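Local coordinates for probable UbiX-like flavin prenyltransferase (Escherichia coli, PDB 1SBZ), which probably transfers a prenyl group from dimethylallyl phosphate to reduced FMN, making the prenylated flavin cofactor used by phenolic acid decarboxylase, at residues Val103-Ala106 and Ala107-Leu111. Sequence-based numbering, arbitrary orientation.
Sequences VGRA and ADVVL. With FMN (flavin mononucleotide), chain E.
V109 lays its CG2 methyl over the centre of the guanidinium of R105, one turn back on helix 102-112, with CG2 3.4 Å from R105 CZ. The helix belongs to the crossover that joins parallel strands 80-86 and 116-121 in this flavoprotein fold and packs on both, while its R105 side meets a flavin held by a second subunit. On the guanidinium's opposite face sits that FMN: its C1' lies above the plane toward the rim, and N1 of the isoalloxazine is 3.4 Å from R105 NH1. The charged group is thus sandwiched between a valine methyl and the cofactor, and its positive charge may help polarise the N1 end of the flavin. R105 gets there by running CG anti to the backbone N (chi1 173°) and then bending at chi2 (64°), which brings the tip back toward V109.

E123 of the second subunit forms a salt bridge with R105 NH1, while H130 NE2 of that subunit is hydrogen-bonded to D108 OD2. Within the helix the two charged ends stay 4.5 Å apart, NH1 to OD2, too far for a direct salt bridge.

Four i to i+4 backbone bonds tie the two segments, among them V109 N to R105 O at 2.9 Å. On the sheet side, A106, A107 and V110 all pack against M81 of strand 80-86. A water at the guanidinium edge, in its plane, bridges the charged pair, accepting from R105 NH1 at 2.8 Å and donating to D108 OD2 at the same distance.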
loop_
_atom_site.group_PDB
_atom_site.type_symbol
_atom_site.label_atom_id
_atom_site.label_comp_id
_atom_site.label_asym_id
_atom_site.label_seq_id
_atom_site.Cartn_x
_atom_site.Cartn_y
_atom_site.Cartn_z
ATOM N N VAL D 103 0.936 -0.901 -31.728
ATOM C CA VAL D 103 1.797 -1.700 -30.862
ATOM C C VAL D 103 1.115 -1.797 -29.491
ATOM O O VAL D 103 0.981 -2.887 -28.933
ATOM C CB VAL D 103 3.241 -1.138 -30.760
ATOM C CG1 VAL D 103 4.058 -1.901 -29.701
ATOM C CG2 VAL D 103 3.938 -1.204 -32.115
ATOM N N GLY D 104 0.637 -0.655 -29.001
ATOM C CA GLY D 104 -0.022 -0.553 -27.701
ATOM C C GLY D 104 -1.363 -1.245 -27.644
ATOM O O GLY D 104 -1.666 -1.939 -26.660
ATOM N N ARG D 105 -2.164 -1.059 -28.696
ATOM C CA ARG D 105 -3.468 -1.707 -28.817
ATOM C C ARG D 105 -3.364 -3.226 -28.919
ATOM O O ARG D 105 -4.054 -3.939 -28.194
ATOM C CB ARG D 105 -4.269 -1.132 -29.997
ATOM C CG ARG D 105 -5.581 -1.870 -30.302
ATOM C CD ARG D 105 -6.642 -1.810 -29.197
ATOM N NE ARG D 105 -7.846 -2.567 -29.571
ATOM C CZ ARG D 105 -8.854 -2.842 -28.750
ATOM N NH1 ARG D 105 -8.829 -2.443 -27.481
ATOM N NH2 ARG D 105 -9.887 -3.536 -29.191
ATOM N N ALA D 106 -2.510 -3.719 -29.815
ATOM C CA ALA D 106 -2.295 -5.155 -29.929
ATOM C C ALA D 106 -1.838 -5.747 -28.596
ATOM O O ALA D 106 -2.243 -6.855 -28.245
ATOM C CB ALA D 106 -1.292 -5.472 -31.031
ATOM N N ALA D 107 -1.009 -5.009 -27.854
ATOM C CA ALA D 107 -0.524 -5.467 -26.535
ATOM C C ALA D 107 -1.646 -5.489 -25.498
ATOM O O ALA D 107 -1.795 -6.448 -24.748
ATOM C CB ALA D 107 0.636 -4.594 -26.042
ATOM N N ASP D 108 -2.436 -4.421 -25.476
ATOM C CA ASP D 108 -3.604 -4.318 -24.596
ATOM C C ASP D 108 -4.606 -5.454 -24.845
ATOM O O ASP D 108 -5.114 -6.065 -23.896
ATOM C CB ASP D 108 -4.269 -2.949 -24.783
ATOM C CG ASP D 108 -5.138 -2.560 -23.608
ATOM O OD1 ASP D 108 -4.622 -2.490 -22.462
ATOM O OD2 ASP D 108 -6.348 -2.299 -23.743
ATOM N N VAL D 109 -4.855 -5.743 -26.124
ATOM C CA VAL D 109 -5.719 -6.847 -26.562
ATOM C C VAL D 109 -5.157 -8.215 -26.154
ATOM O O VAL D 109 -5.871 -9.046 -25.594
ATOM C CB VAL D 109 -5.976 -6.780 -28.101
ATOM C CG1 VAL D 109 -6.491 -8.107 -28.649
ATOM C CG2 VAL D 109 -6.957 -5.668 -28.425
ATOM N N VAL D 110 -3.883 -8.452 -26.430
ATOM C CA VAL D 110 -3.231 -9.673 -25.958
ATOM C C VAL D 110 -3.484 -9.897 -24.450
ATOM O O VAL D 110 -3.886 -10.987 -24.033
ATOM C CB VAL D 110 -1.723 -9.691 -26.332
ATOM C CG1 VAL D 110 -0.928 -10.617 -25.422
ATOM C CG2 VAL D 110 -1.545 -10.093 -27.803
ATOM N N LEU D 111 -3.287 -8.853 -23.647
ATOM C CA LEU D 111 -3.494 -8.958 -22.202
ATOM C C LEU D 111 -4.958 -9.221 -21.815
ATOM O O LEU D 111 -5.224 -10.053 -20.947
ATOM C CB LEU D 111 -2.924 -7.734 -21.465
ATOM C CG LEU D 111 -1.389 -7.570 -21.477
ATOM C CD1 LEU D 111 -0.960 -6.257 -20.841
ATOM C CD2 LEU D 111 -0.690 -8.715 -20.775
HETATM N N1 FMN E . -11.114 0.043 -27.984
HETATM C C2 FMN E . -11.708 -0.232 -26.768
HETATM O O2 FMN E . -11.122 0.090 -25.741
HETATM N N3 FMN E . -12.951 -0.848 -26.714
HETATM C C4 FMN E . -13.598 -1.198 -27.884
HETATM O O4 FMN E . -14.637 -1.857 -27.836
HETATM C C4A FMN E . -12.992 -0.922 -29.117
HETATM N N5 FMN E . -13.630 -1.264 -30.290
HETATM C C5A FMN E . -13.044 -0.994 -31.517
HETATM C C6 FMN E . -13.717 -1.354 -32.686
HETATM C C7 FMN E . -13.167 -1.087 -33.937
HETATM C C7M FMN E . -14.172 -0.808 -35.024
HETATM C C8 FMN E . -11.909 -0.470 -34.005
HETATM C C8M FMN E . -11.383 0.046 -35.317
HETATM C C9 FMN E . -11.235 -0.114 -32.838
HETATM C C9A FMN E . -11.800 -0.374 -31.583
HETATM N N10 FMN E . -11.143 -0.025 -30.406
HETATM C C10 FMN E . -11.740 -0.299 -29.172
HETATM C "C1'" FMN E . -9.716 0.442 -30.472
HETATM C "C2'" FMN E . -9.655 1.953 -30.277
HETATM O "O2'" FMN E . -10.402 2.587 -31.293
HETATM C "C3'" FMN E . -8.211 2.460 -30.259
HETATM O "O3'" FMN E . -7.606 2.062 -29.049
HETATM C "C4'" FMN E . -8.086 3.981 -30.414
HETATM O "O4'" FMN E . -6.731 4.346 -30.262
HETATM C "C5'" FMN E . -8.917 4.750 -29.393
HETATM O "O5'" FMN E . -8.613 6.118 -29.480
HETATM P P FMN E . -9.628 7.211 -28.905
HETATM O O1P FMN E . -8.957 8.556 -28.950
HETATM O O2P FMN E . -10.017 6.894 -27.468
HETATM O O3P FMN E . -10.873 7.189 -29.763
HETATM O O HOH W 1 -6.946 -0.824 -26.098
#